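Local atomic coordinates of 3-oxosteroid 1-dehydrogenase (Sterolibacterium denitrificans, PDB entry 7P18), a protein that probably catalyses the FAD-dependent 1,2-dehydrogenation of 3-oxosteroids, giving 3-oxo-Delta(1)-steroids and passing the electrons to an acceptor. Residues L71-A76 with Y115-Q120; W319-P324 with K534-A539; A339-P344 with L364-A369. All blocks are in the same frame, centred on the assembly; numbering follows the deposited sequence.

Interaction 1 of 3, residues L71-A76 with Y115-Q120; sequences LTYLKA and YPDYYQ. With ANB (androsta-1,4-diene-3,17-dione), chain D.
Next to the steroid pocket, Tyr73 of helix 67-78 reaches into the loop that carries Asp117 and Tyr119. The phenol enters end-on. Its CG lies anti to the backbone N (chi1 -173°), which swings the ring off the helix and toward the loop. Tyr73 OH accepts a hydrogen bond from Tyr119 N at 3.1 Å, bent to 145°. The same hydroxyl is hydrogen-bonded to the carbonyl oxygen of Pro537, so two main-chain groups hold it in a buried place. Around this polar end lie Asp117 CB and Tyr119 CD2, each 3.5 Å from Tyr73 OH. The side chains of Tyr73 and Tyr119 cross at about a right angle. Tyr119 O comes to the edge of the Tyr73 ring, near its plane, 3.4 Å from CE1. Asp117 OD2 lies over one face of that ring, displaced toward the rim.

The loop runs between strands 109-111 and 131-138 and has no regular secondary structure. Its shape is held in part by Gln120 NE2, which bonds to Asp117 O at 2.9 Å and nearly straight (172°). Asp117 OD2 forms a salt bridge with Arg130, while OD1 accepts from Trp54 NE1. Tyr119 OH is hydrogen-bonded to Glu365 and to Tyr536 N, and Tyr118 OH to Tyr363 OH. Earlier in the loop Tyr115 lines the pocket of the bound androsta-1,4-diene-3,17-dione. Tyr115 OH lies 3.4 Å from the C19 methyl of the steroid and is hydrogen-bonded to Tyr467 OH.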
loop_
_atom_site.group_PDB
_atom_site.type_symbol
_atom_site.label_atom_id
_atom_site.label_comp_id
_atom_site.label_asym_id
_atom_site.label_seq_id
_atom_site.Cartn_x
_atom_site.Cartn_y
_atom_site.Cartn_z
ATOM N N LEU A 71 -21.931 2.050 3.057
ATOM C CA LEU A 71 -22.417 1.442 1.791
ATOM C C LEU A 71 -22.657 2.555 0.770
ATOM O O LEU A 71 -22.291 2.373 -0.403
ATOM C CB LEU A 71 -23.690 0.605 2.024
ATOM C CG LEU A 71 -24.272 -0.029 0.757
ATOM C CD1 LEU A 71 -23.306 -1.049 0.166
ATOM C CD2 LEU A 71 -25.621 -0.676 1.037
ATOM N N THR A 72 -23.245 3.685 1.166
ATOM C CA THR A 72 -23.449 4.841 0.274
ATOM C C THR A 72 -22.106 5.251 -0.349
ATOM O O THR A 72 -22.005 5.406 -1.574
ATOM C CB THR A 72 -24.150 5.965 1.036
ATOM O OG1 THR A 72 -25.489 5.521 1.300
ATOM C CG2 THR A 72 -24.156 7.255 0.256
ATOM N N TYR A 73 -21.109 5.430 0.494
ATOM C CA TYR A 73 -19.733 5.795 0.087
ATOM C C TYR A 73 -19.157 4.747 -0.878
ATOM O O TYR A 73 -18.664 5.167 -1.932
ATOM C CB TYR A 73 -18.881 5.988 1.319
ATOM C CG TYR A 73 -17.498 6.516 1.068
ATOM C CD1 TYR A 73 -17.293 7.850 0.756
ATOM C CD2 TYR A 73 -16.391 5.698 1.181
ATOM C CE1 TYR A 73 -16.014 8.370 0.564
ATOM C CE2 TYR A 73 -15.114 6.204 0.995
ATOM C CZ TYR A 73 -14.916 7.546 0.722
ATOM O OH TYR A 73 -13.640 8.055 0.538
ATOM N N LEU A 74 -19.191 3.460 -0.543
ATOM C CA LEU A 74 -18.618 2.408 -1.429
ATOM C C LEU A 74 -19.398 2.308 -2.747
ATOM O O LEU A 74 -18.774 2.100 -3.792
ATOM C CB LEU A 74 -18.523 1.073 -0.697
ATOM C CG LEU A 74 -17.423 1.006 0.361
ATOM C CD1 LEU A 74 -17.347 -0.394 0.901
ATOM C CD2 LEU A 74 -16.089 1.454 -0.258
ATOM N N LYS A 75 -20.727 2.449 -2.744
ATOM C CA LYS A 75 -21.498 2.391 -4.007
ATOM C C LYS A 75 -21.106 3.599 -4.858
ATOM O O LYS A 75 -20.895 3.450 -6.052
ATOM C CB LYS A 75 -23.013 2.332 -3.736
ATOM C CG LYS A 75 -23.481 0.976 -3.240
ATOM C CD LYS A 75 -24.959 0.992 -2.884
ATOM C CE LYS A 75 -25.843 1.167 -4.106
ATOM N NZ LYS A 75 -25.768 -0.037 -4.967
ATOM N N ALA A 76 -20.968 4.762 -4.266
ATOM C CA ALA A 76 -20.552 5.979 -4.986
ATOM C C ALA A 76 -19.141 5.771 -5.540
ATOM O O ALA A 76 -18.905 6.146 -6.695
ATOM C CB ALA A 76 -20.632 7.180 -4.086
ATOM N N TYR A 115 -7.443 10.997 10.312
ATOM C CA TYR A 115 -7.039 10.629 8.928
ATOM C C TYR A 115 -8.310 10.585 8.089
ATOM O O TYR A 115 -9.061 9.638 8.196
ATOM C CB TYR A 115 -6.338 9.283 8.917
ATOM C CG TYR A 115 -5.364 9.082 7.787
ATOM C CD1 TYR A 115 -5.562 9.622 6.516
ATOM C CD2 TYR A 115 -4.238 8.324 8.012
ATOM C CE1 TYR A 115 -4.620 9.432 5.504
ATOM C CE2 TYR A 115 -3.281 8.146 7.022
ATOM C CZ TYR A 115 -3.485 8.678 5.768
ATOM O OH TYR A 115 -2.486 8.450 4.859
ATOM N N PRO A 116 -8.601 11.594 7.247
ATOM C CA PRO A 116 -9.854 11.627 6.509
ATOM C C PRO A 116 -9.936 10.580 5.402
ATOM O O PRO A 116 -8.903 10.206 4.845
ATOM C CB PRO A 116 -9.887 13.021 5.861
ATOM C CG PRO A 116 -8.791 13.764 6.582
ATOM C CD PRO A 116 -7.759 12.733 6.912
ATOM N N ASP A 117 -11.163 10.117 5.131
ATOM C CA ASP A 117 -11.446 9.326 3.906
ATOM C C ASP A 117 -10.950 10.109 2.674
ATOM O O ASP A 117 -10.936 11.352 2.678
ATOM C CB ASP A 117 -12.925 9.007 3.801
ATOM C CG ASP A 117 -13.403 7.993 4.825
ATOM O OD1 ASP A 117 -12.545 7.316 5.453
ATOM O OD2 ASP A 117 -14.622 7.892 4.969
ATOM N N TYR A 118 -10.574 9.407 1.608
ATOM C CA TYR A 118 -9.908 10.066 0.447
ATOM C C TYR A 118 -10.861 10.883 -0.412
ATOM O O TYR A 118 -10.383 11.681 -1.206
ATOM C CB TYR A 118 -9.142 9.007 -0.349
ATOM C CG TYR A 118 -7.842 8.569 0.288
ATOM C CD1 TYR A 118 -7.479 8.898 1.593
ATOM C CD2 TYR A 118 -6.961 7.785 -0.431
ATOM C CE1 TYR A 118 -6.294 8.454 2.158
ATOM C CE2 TYR A 118 -5.765 7.350 0.107
ATOM C CZ TYR A 118 -5.412 7.704 1.396
ATOM O OH TYR A 118 -4.226 7.227 1.892
ATOM N N TYR A 119 -12.167 10.604 -0.405
ATOM C CA TYR A 119 -13.129 11.232 -1.326
ATOM C C TYR A 119 -14.146 12.035 -0.509
ATOM O O TYR A 119 -15.273 11.576 -0.277
ATOM C CB TYR A 119 -13.837 10.192 -2.201
ATOM C CG TYR A 119 -12.951 9.268 -2.995
ATOM C CD1 TYR A 119 -11.986 9.738 -3.883
ATOM C CD2 TYR A 119 -13.100 7.901 -2.886
ATOM C CE1 TYR A 119 -11.177 8.854 -4.602
ATOM C CE2 TYR A 119 -12.309 7.018 -3.603
ATOM C CZ TYR A 119 -11.383 7.498 -4.506
ATOM O OH TYR A 119 -10.635 6.591 -5.201
ATOM N N GLN A 120 -13.735 13.202 -0.009
ATOM C CA GLN A 120 -14.584 13.985 0.911
ATOM C C GLN A 120 -15.819 14.494 0.144
ATOM O O GLN A 120 -16.831 14.804 0.798
ATOM C CB GLN A 120 -13.790 15.141 1.512
ATOM C CG GLN A 120 -12.766 14.677 2.536
ATOM C CD GLN A 120 -13.382 14.039 3.753
ATOM O OE1 GLN A 120 -14.251 14.616 4.377
ATOM N NE2 GLN A 120 -12.960 12.809 4.066
HETATM C C1 ANB D . -0.014 4.291 2.183
HETATM C C10 ANB D . -0.033 5.115 3.436
HETATM C C11 ANB D . 2.573 5.322 3.395
HETATM C C12 ANB D . 3.876 5.465 4.195
HETATM C C13 ANB D . 3.702 6.451 5.335
HETATM C C14 ANB D . 2.583 5.919 6.242
HETATM C C15 ANB D . 2.713 6.762 7.518
HETATM C C16 ANB D . 4.231 6.962 7.674
HETATM C C17 ANB D . 4.838 6.579 6.341
HETATM C C18 ANB D . 3.466 7.897 4.836
HETATM C C19 ANB D . -0.313 6.581 3.004
HETATM C C2 ANB D . -1.080 3.663 1.683
HETATM C C3 ANB D . -2.287 3.485 2.489
HETATM C C4 ANB D . -2.132 3.846 3.892
HETATM C C5 ANB D . -1.155 4.649 4.338
HETATM C C6 ANB D . -1.187 5.194 5.739
HETATM C C7 ANB D . 0.169 5.183 6.429
HETATM C C8 ANB D . 1.232 5.818 5.543
HETATM C C9 ANB D . 1.324 5.001 4.232
HETATM O O1 ANB D . -3.339 3.028 2.022
HETATM O O2 ANB D . 6.019 6.430 6.128
#

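Interaction 2 of 3, residues W319-P324 with K534-A539; sequences WAWWVP and KAYPGA. With ANB (androsta-1,4-diene-3,17-dione), chain D.
Trp319 opens the contact by laying its indole against the extended side chain of Lys534. Lys534 CG stands over the face of the five-membered ring, 3.7 Å from its centroid and 17° off the normal. This is a CH-pi contact. The aliphatic chain runs on past the pyrrole edge, with Lys534 CD 3.4 Å from Trp319 NE1. A water in the indole plane accepts from Trp319 NE1 at 2.9 Å and from Lys534 NZ at 3.0 Å, tying the two polar ends together.

Strand 320-326 begins with Ala320 and pairs with strand 486-502. Trp321 is the centre of an inverse gamma turn there, closed by a weak bond from Trp322 N to Ala320 O. Its six-membered ring meets the Tyr536 ring obliquely, planes 80° apart. The touching is close: Trp321 CE3 lies 3.3 Å from Tyr536 CD2. Trp321 CZ3 also rests on Ala535 O at 3.6 Å. The indole nitrogen makes a weak hydrogen bond to Asn526, an FAD-binding residue.

Tyr536 touches FAD as well as the steroid. With its CG anti to the backbone N (chi1 -159°), the phenol reaches from the loop to the 3-keto end of the bound steroid. Tyr536 OH donates a hydrogen bond of 2.6 Å to O1 of androsta-1,4-diene-3,17-dione, the oxygen on C3. So short a bond would probably polarise the 3-keto group, and the close packing of Trp321 probably helps to hold that ring in place.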
loop_
_atom_site.group_PDB
_atom_site.type_symbol
_atom_site.label_atom_id
_atom_site.label_comp_id
_atom_site.label_asym_id
_atom_site.label_seq_id
_atom_site.Cartn_x
_atom_site.Cartn_y
_atom_site.Cartn_z
ATOM N N TRP A 319 -5.882 -2.020 -14.311
ATOM C CA TRP A 319 -5.655 -1.064 -13.195
ATOM C C TRP A 319 -4.530 -1.544 -12.272
ATOM O O TRP A 319 -4.435 -2.749 -11.953
ATOM C CB TRP A 319 -6.960 -0.832 -12.407
ATOM C CG TRP A 319 -7.796 0.227 -13.052
ATOM C CD1 TRP A 319 -8.495 0.109 -14.205
ATOM C CD2 TRP A 319 -7.882 1.608 -12.691
ATOM N NE1 TRP A 319 -9.072 1.285 -14.553
ATOM C CE2 TRP A 319 -8.727 2.227 -13.633
ATOM C CE3 TRP A 319 -7.401 2.369 -11.622
ATOM C CZ2 TRP A 319 -9.065 3.573 -13.577
ATOM C CZ3 TRP A 319 -7.752 3.699 -11.556
ATOM C CH2 TRP A 319 -8.566 4.292 -12.510
ATOM N N ALA A 320 -3.719 -0.603 -11.792
ATOM C CA ALA A 320 -2.749 -0.853 -10.717
ATOM C C ALA A 320 -3.065 0.117 -9.577
ATOM O O ALA A 320 -3.747 1.158 -9.805
ATOM C CB ALA A 320 -1.314 -0.713 -11.199
ATOM N N TRP A 321 -2.541 -0.198 -8.416
ATOM C CA TRP A 321 -2.573 0.721 -7.267
ATOM C C TRP A 321 -1.461 1.760 -7.504
ATOM O O TRP A 321 -0.378 1.613 -6.930
ATOM C CB TRP A 321 -2.419 -0.033 -5.958
ATOM C CG TRP A 321 -3.447 -1.086 -5.628
ATOM C CD1 TRP A 321 -3.237 -2.426 -5.544
ATOM C CD2 TRP A 321 -4.770 -0.877 -5.099
ATOM N NE1 TRP A 321 -4.350 -3.072 -5.052
ATOM C CE2 TRP A 321 -5.322 -2.144 -4.820
ATOM C CE3 TRP A 321 -5.566 0.242 -4.926
ATOM C CZ2 TRP A 321 -6.594 -2.296 -4.272
ATOM C CZ3 TRP A 321 -6.831 0.104 -4.403
ATOM C CH2 TRP A 321 -7.336 -1.157 -4.085
ATOM N N TRP A 322 -1.719 2.739 -8.360
ATOM C CA TRP A 322 -0.664 3.708 -8.790
ATOM C C TRP A 322 -0.127 4.454 -7.561
ATOM O O TRP A 322 -0.889 4.727 -6.577
ATOM C CB TRP A 322 -1.152 4.705 -9.842
ATOM C CG TRP A 322 -1.874 4.106 -11.002
ATOM C CD1 TRP A 322 -3.176 4.294 -11.339
ATOM C CD2 TRP A 322 -1.303 3.246 -12.019
ATOM N NE1 TRP A 322 -3.458 3.594 -12.487
ATOM C CE2 TRP A 322 -2.350 2.906 -12.891
ATOM C CE3 TRP A 322 -0.041 2.693 -12.237
ATOM C CZ2 TRP A 322 -2.154 2.087 -14.008
ATOM C CZ3 TRP A 322 0.137 1.824 -13.302
ATOM C CH2 TRP A 322 -0.905 1.553 -14.192
ATOM N N VAL A 323 1.162 4.775 -7.593
ATOM C CA VAL A 323 1.769 5.814 -6.716
ATOM C C VAL A 323 2.850 6.517 -7.535
ATOM O O VAL A 323 3.639 5.846 -8.201
ATOM C CB VAL A 323 2.287 5.229 -5.391
ATOM C CG1 VAL A 323 3.472 4.281 -5.520
ATOM C CG2 VAL A 323 2.597 6.300 -4.359
ATOM N N PRO A 324 2.988 7.858 -7.460
ATOM C CA PRO A 324 4.169 8.526 -8.011
ATOM C C PRO A 324 5.379 7.966 -7.265
ATOM O O PRO A 324 5.340 7.860 -6.073
ATOM C CB PRO A 324 3.955 10.031 -7.740
ATOM C CG PRO A 324 2.907 10.079 -6.655
ATOM C CD PRO A 324 2.061 8.822 -6.854
ATOM N N LYS A 534 -12.377 0.702 -9.287
ATOM C CA LYS A 534 -11.277 1.583 -9.775
ATOM C C LYS A 534 -11.003 2.690 -8.755
ATOM O O LYS A 534 -10.575 3.761 -9.139
ATOM C CB LYS A 534 -11.665 2.117 -11.148
ATOM C CG LYS A 534 -11.803 1.047 -12.210
ATOM C CD LYS A 534 -12.348 1.562 -13.515
ATOM C CE LYS A 534 -12.536 0.487 -14.551
ATOM N NZ LYS A 534 -13.040 1.118 -15.792
ATOM N N ALA A 535 -11.232 2.404 -7.466
ATOM C CA ALA A 535 -11.187 3.441 -6.418
ATOM C C ALA A 535 -10.319 2.985 -5.257
ATOM O O ALA A 535 -9.876 1.837 -5.199
ATOM C CB ALA A 535 -12.585 3.799 -5.985
ATOM N N TYR A 536 -10.029 3.924 -4.369
ATOM C CA TYR A 536 -9.219 3.707 -3.164
ATOM C C TYR A 536 -9.854 4.558 -2.073
ATOM O O TYR A 536 -9.760 5.780 -2.132
ATOM C CB TYR A 536 -7.795 4.169 -3.448
ATOM C CG TYR A 536 -6.727 3.611 -2.565
ATOM C CD1 TYR A 536 -6.704 3.796 -1.192
ATOM C CD2 TYR A 536 -5.630 2.994 -3.157
ATOM C CE1 TYR A 536 -5.669 3.269 -0.408
ATOM C CE2 TYR A 536 -4.574 2.505 -2.404
ATOM C CZ TYR A 536 -4.614 2.605 -1.023
ATOM O OH TYR A 536 -3.556 2.069 -0.337
ATOM N N PRO A 537 -10.666 3.949 -1.178
ATOM C CA PRO A 537 -11.597 4.729 -0.352
ATOM C C PRO A 537 -10.956 5.590 0.745
ATOM O O PRO A 537 -11.509 6.639 1.113
ATOM C CB PRO A 537 -12.476 3.636 0.262
ATOM C CG PRO A 537 -11.604 2.416 0.290
ATOM C CD PRO A 537 -10.865 2.503 -1.033
ATOM N N GLY A 538 -9.814 5.134 1.234
ATOM C CA GLY A 538 -9.075 5.732 2.342
ATOM C C GLY A 538 -7.838 4.929 2.629
ATOM O O GLY A 538 -7.686 3.810 2.061
ATOM N N ALA A 539 -6.985 5.442 3.497
ATOM C CA ALA A 539 -5.773 4.715 3.916
ATOM C C ALA A 539 -6.176 3.354 4.479
ATOM O O ALA A 539 -7.074 3.304 5.364
ATOM C CB ALA A 539 -4.982 5.563 4.882
HETATM C C1 ANB D . -0.014 4.291 2.183
HETATM C C10 ANB D . -0.033 5.115 3.436
HETATM C C11 ANB D . 2.573 5.322 3.395
HETATM C C12 ANB D . 3.876 5.465 4.195
HETATM C C13 ANB D . 3.702 6.451 5.335
HETATM C C14 ANB D . 2.583 5.919 6.242
HETATM C C15 ANB D . 2.713 6.762 7.518
HETATM C C16 ANB D . 4.231 6.962 7.674
HETATM C C17 ANB D . 4.838 6.579 6.341
HETATM C C18 ANB D . 3.466 7.897 4.836
HETATM C C19 ANB D . -0.313 6.581 3.004
HETATM C C2 ANB D . -1.080 3.663 1.683
HETATM C C3 ANB D . -2.287 3.485 2.489
HETATM C C4 ANB D . -2.132 3.846 3.892
HETATM C C5 ANB D . -1.155 4.649 4.338
HETATM C C6 ANB D . -1.187 5.194 5.739
HETATM C C7 ANB D . 0.169 5.183 6.429
HETATM C C8 ANB D . 1.232 5.818 5.543
HETATM C C9 ANB D . 1.324 5.001 4.232
HETATM O O1 ANB D . -3.339 3.028 2.022
HETATM O O2 ANB D . 6.019 6.430 6.128
HETATM O O HOH W 1 -10.391 0.970 -17.150
#

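Interaction 3 of 3, residues A339-P344 with L364-A369; sequences AERNLP and LEFGAA
Arg341 packs its CD and NH1 against the ring of Phe366, and this pair makes the contact between the segments. Arg341 CD forms an off-centre CH-pi contact, 4.3 Å from the ring centroid and 28° off its normal. The nearest atoms are Arg341 NH1 and Phe366 CD2, 3.6 Å apart. Guanidinium and ring are tilted by 54°, so they are not stacked. Phe366 CG lies over one face of the guanidinium. The bend at chi3 (-80°) turns the head group beside the ring after an extended start. Phe366 leaves helix 363-377 toward the arginine, and Pro324 of strand 320-326 packs on both side chains.

The next shell fixes the head group. Arg341 NE is hydrogen-bonded to Leu337 O and NH1 to Ser361 O. With an alanine here, these carbonyls would probably lose their donor, and a gap would be likely to open beside the Phe366 ring.

Further out, residues 340-342 form a 3-10 turn that sets where the side chain starts. Asn342 N bonds to Ala339 O at 3.3 Å and Leu343 N to Glu340 O at 3.1 Å. Glu340 OE1 accepts from Ala339 N at 3.2 Å on its anti side. Lys458 NZ holds the carbonyl of Arg341 from outside.

A buried guanidinium thus bonds to neutral main-chain oxygens and rests on an aromatic ring. Its charge is probably eased by several carbonyl dipoles.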
loop_
_atom_site.group_PDB
_atom_site.type_symbol
_atom_site.label_atom_id
_atom_site.label_comp_id
_atom_site.label_asym_id
_atom_site.label_seq_id
_atom_site.Cartn_x
_atom_site.Cartn_y
_atom_site.Cartn_z
ATOM N N ALA A 339 2.686 11.127 1.066
ATOM C CA ALA A 339 2.217 12.270 1.894
ATOM C C ALA A 339 2.806 13.613 1.442
ATOM O O ALA A 339 2.151 14.651 1.646
ATOM C CB ALA A 339 2.631 12.019 3.326
ATOM N N GLU A 340 4.057 13.599 0.958
ATOM C CA GLU A 340 4.921 14.817 0.911
ATOM C C GLU A 340 4.451 15.767 -0.194
ATOM O O GLU A 340 4.734 16.986 -0.102
ATOM C CB GLU A 340 6.389 14.448 0.685
ATOM C CG GLU A 340 6.925 13.447 1.674
ATOM C CD GLU A 340 6.934 12.020 1.143
ATOM O OE1 GLU A 340 5.847 11.534 0.697
ATOM O OE2 GLU A 340 7.996 11.375 1.227
ATOM N N ARG A 341 3.735 15.270 -1.210
ATOM C CA ARG A 341 3.223 16.128 -2.305
ATOM C C ARG A 341 2.214 17.174 -1.769
ATOM O O ARG A 341 2.022 18.212 -2.432
ATOM C CB ARG A 341 2.551 15.319 -3.419
ATOM C CG ARG A 341 3.483 14.341 -4.132
ATOM C CD ARG A 341 2.709 13.397 -5.047
ATOM N NE ARG A 341 2.099 12.316 -4.282
ATOM C CZ ARG A 341 0.798 12.218 -3.983
ATOM N NH1 ARG A 341 -0.069 13.113 -4.409
ATOM N NH2 ARG A 341 0.365 11.171 -3.312
ATOM N N ASN A 342 1.577 16.909 -0.645
ATOM C CA ASN A 342 0.538 17.815 -0.072
ATOM C C ASN A 342 1.204 19.050 0.538
ATOM O O ASN A 342 0.485 20.061 0.801
ATOM C CB ASN A 342 -0.302 17.139 1.002
ATOM C CG ASN A 342 -1.162 16.012 0.469
ATOM O OD1 ASN A 342 -0.700 15.243 -0.367
ATOM N ND2 ASN A 342 -2.347 15.848 1.043
ATOM N N LEU A 343 2.509 18.990 0.770
ATOM C CA LEU A 343 3.275 20.094 1.427
ATOM C C LEU A 343 3.344 21.314 0.525
ATOM O O LEU A 343 3.279 21.241 -0.710
ATOM C CB LEU A 343 4.645 19.589 1.865
ATOM C CG LEU A 343 4.598 18.585 3.018
ATOM C CD1 LEU A 343 5.949 17.912 3.189
ATOM C CD2 LEU A 343 4.192 19.261 4.311
ATOM N N PRO A 344 3.398 22.525 1.129
ATOM C CA PRO A 344 3.302 23.759 0.363
ATOM C C PRO A 344 4.616 24.161 -0.327
ATOM O O PRO A 344 5.637 24.083 0.299
ATOM C CB PRO A 344 2.876 24.767 1.460
ATOM C CG PRO A 344 3.545 24.286 2.657
ATOM C CD PRO A 344 3.425 22.767 2.576
ATOM N N LEU A 364 -3.697 7.031 -6.072
ATOM C CA LEU A 364 -4.334 6.266 -7.180
ATOM C C LEU A 364 -4.741 7.194 -8.312
ATOM O O LEU A 364 -4.372 6.951 -9.492
ATOM C CB LEU A 364 -5.544 5.489 -6.650
ATOM C CG LEU A 364 -6.303 4.685 -7.692
ATOM C CD1 LEU A 364 -5.503 3.510 -8.196
ATOM C CD2 LEU A 364 -7.627 4.175 -7.128
ATOM N N GLU A 365 -5.456 8.266 -7.989
ATOM C CA GLU A 365 -5.961 9.228 -8.989
ATOM C C GLU A 365 -4.791 10.000 -9.595
ATOM O O GLU A 365 -4.902 10.364 -10.774
ATOM C CB GLU A 365 -7.005 10.144 -8.357
ATOM C CG GLU A 365 -8.378 9.460 -8.281
ATOM C CD GLU A 365 -8.550 8.470 -7.164
ATOM O OE1 GLU A 365 -7.791 8.591 -6.186
ATOM O OE2 GLU A 365 -9.443 7.566 -7.290
ATOM N N PHE A 366 -3.730 10.246 -8.815
ATOM C CA PHE A 366 -2.514 10.934 -9.323
ATOM C C PHE A 366 -1.904 10.107 -10.475
ATOM O O PHE A 366 -1.672 10.661 -11.550
ATOM C CB PHE A 366 -1.566 11.187 -8.158
ATOM C CG PHE A 366 -0.380 12.048 -8.522
ATOM C CD1 PHE A 366 0.648 11.506 -9.269
ATOM C CD2 PHE A 366 -0.258 13.348 -8.031
ATOM C CE1 PHE A 366 1.739 12.271 -9.618
ATOM C CE2 PHE A 366 0.858 14.104 -8.343
ATOM C CZ PHE A 366 1.866 13.554 -9.128
ATOM N N GLY A 367 -1.628 8.814 -10.258
ATOM C CA GLY A 367 -1.155 7.882 -11.306
ATOM C C GLY A 367 -2.071 7.891 -12.517
ATOM O O GLY A 367 -1.572 8.065 -13.672
ATOM N N ALA A 368 -3.379 7.775 -12.313
ATOM C CA ALA A 368 -4.349 7.764 -13.424
ATOM C C ALA A 368 -4.248 9.067 -14.214
ATOM O O ALA A 368 -4.326 9.009 -15.449
ATOM C CB ALA A 368 -5.749 7.551 -12.916
ATOM N N ALA A 369 -4.044 10.201 -13.543
ATOM C CA ALA A 369 -3.978 11.520 -14.188
ATOM C C ALA A 369 -2.680 11.619 -14.997
ATOM O O ALA A 369 -2.708 12.345 -15.998
ATOM C CB ALA A 369 -4.067 12.635 -13.166
#

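Overall arrangement
All three contacts belong to the FAD-binding part of the chain. Interaction 1 closes first along the chain. Interaction 2 joins residues more than 200 positions apart and spans interaction 3, whose segments lie between its own. Interactions 1 and 2 have centres about 13 Å apart and both touch the steroid. Interaction 3 lies about 11 Å from interaction 2 and about 18 Å from interaction 1, between centres. Helix 363-377 links the last two: Leu364 packs on Ala320 and Trp322 of strand 320-326 and on Ala535. Its Glu365 also meets Tyr119, joining interactions 1 and 3. Pocket loops 115-120 and 534-539 thus meet side by side; 534-539 rests on strand 320-326, and helix 363-377 touches both loops.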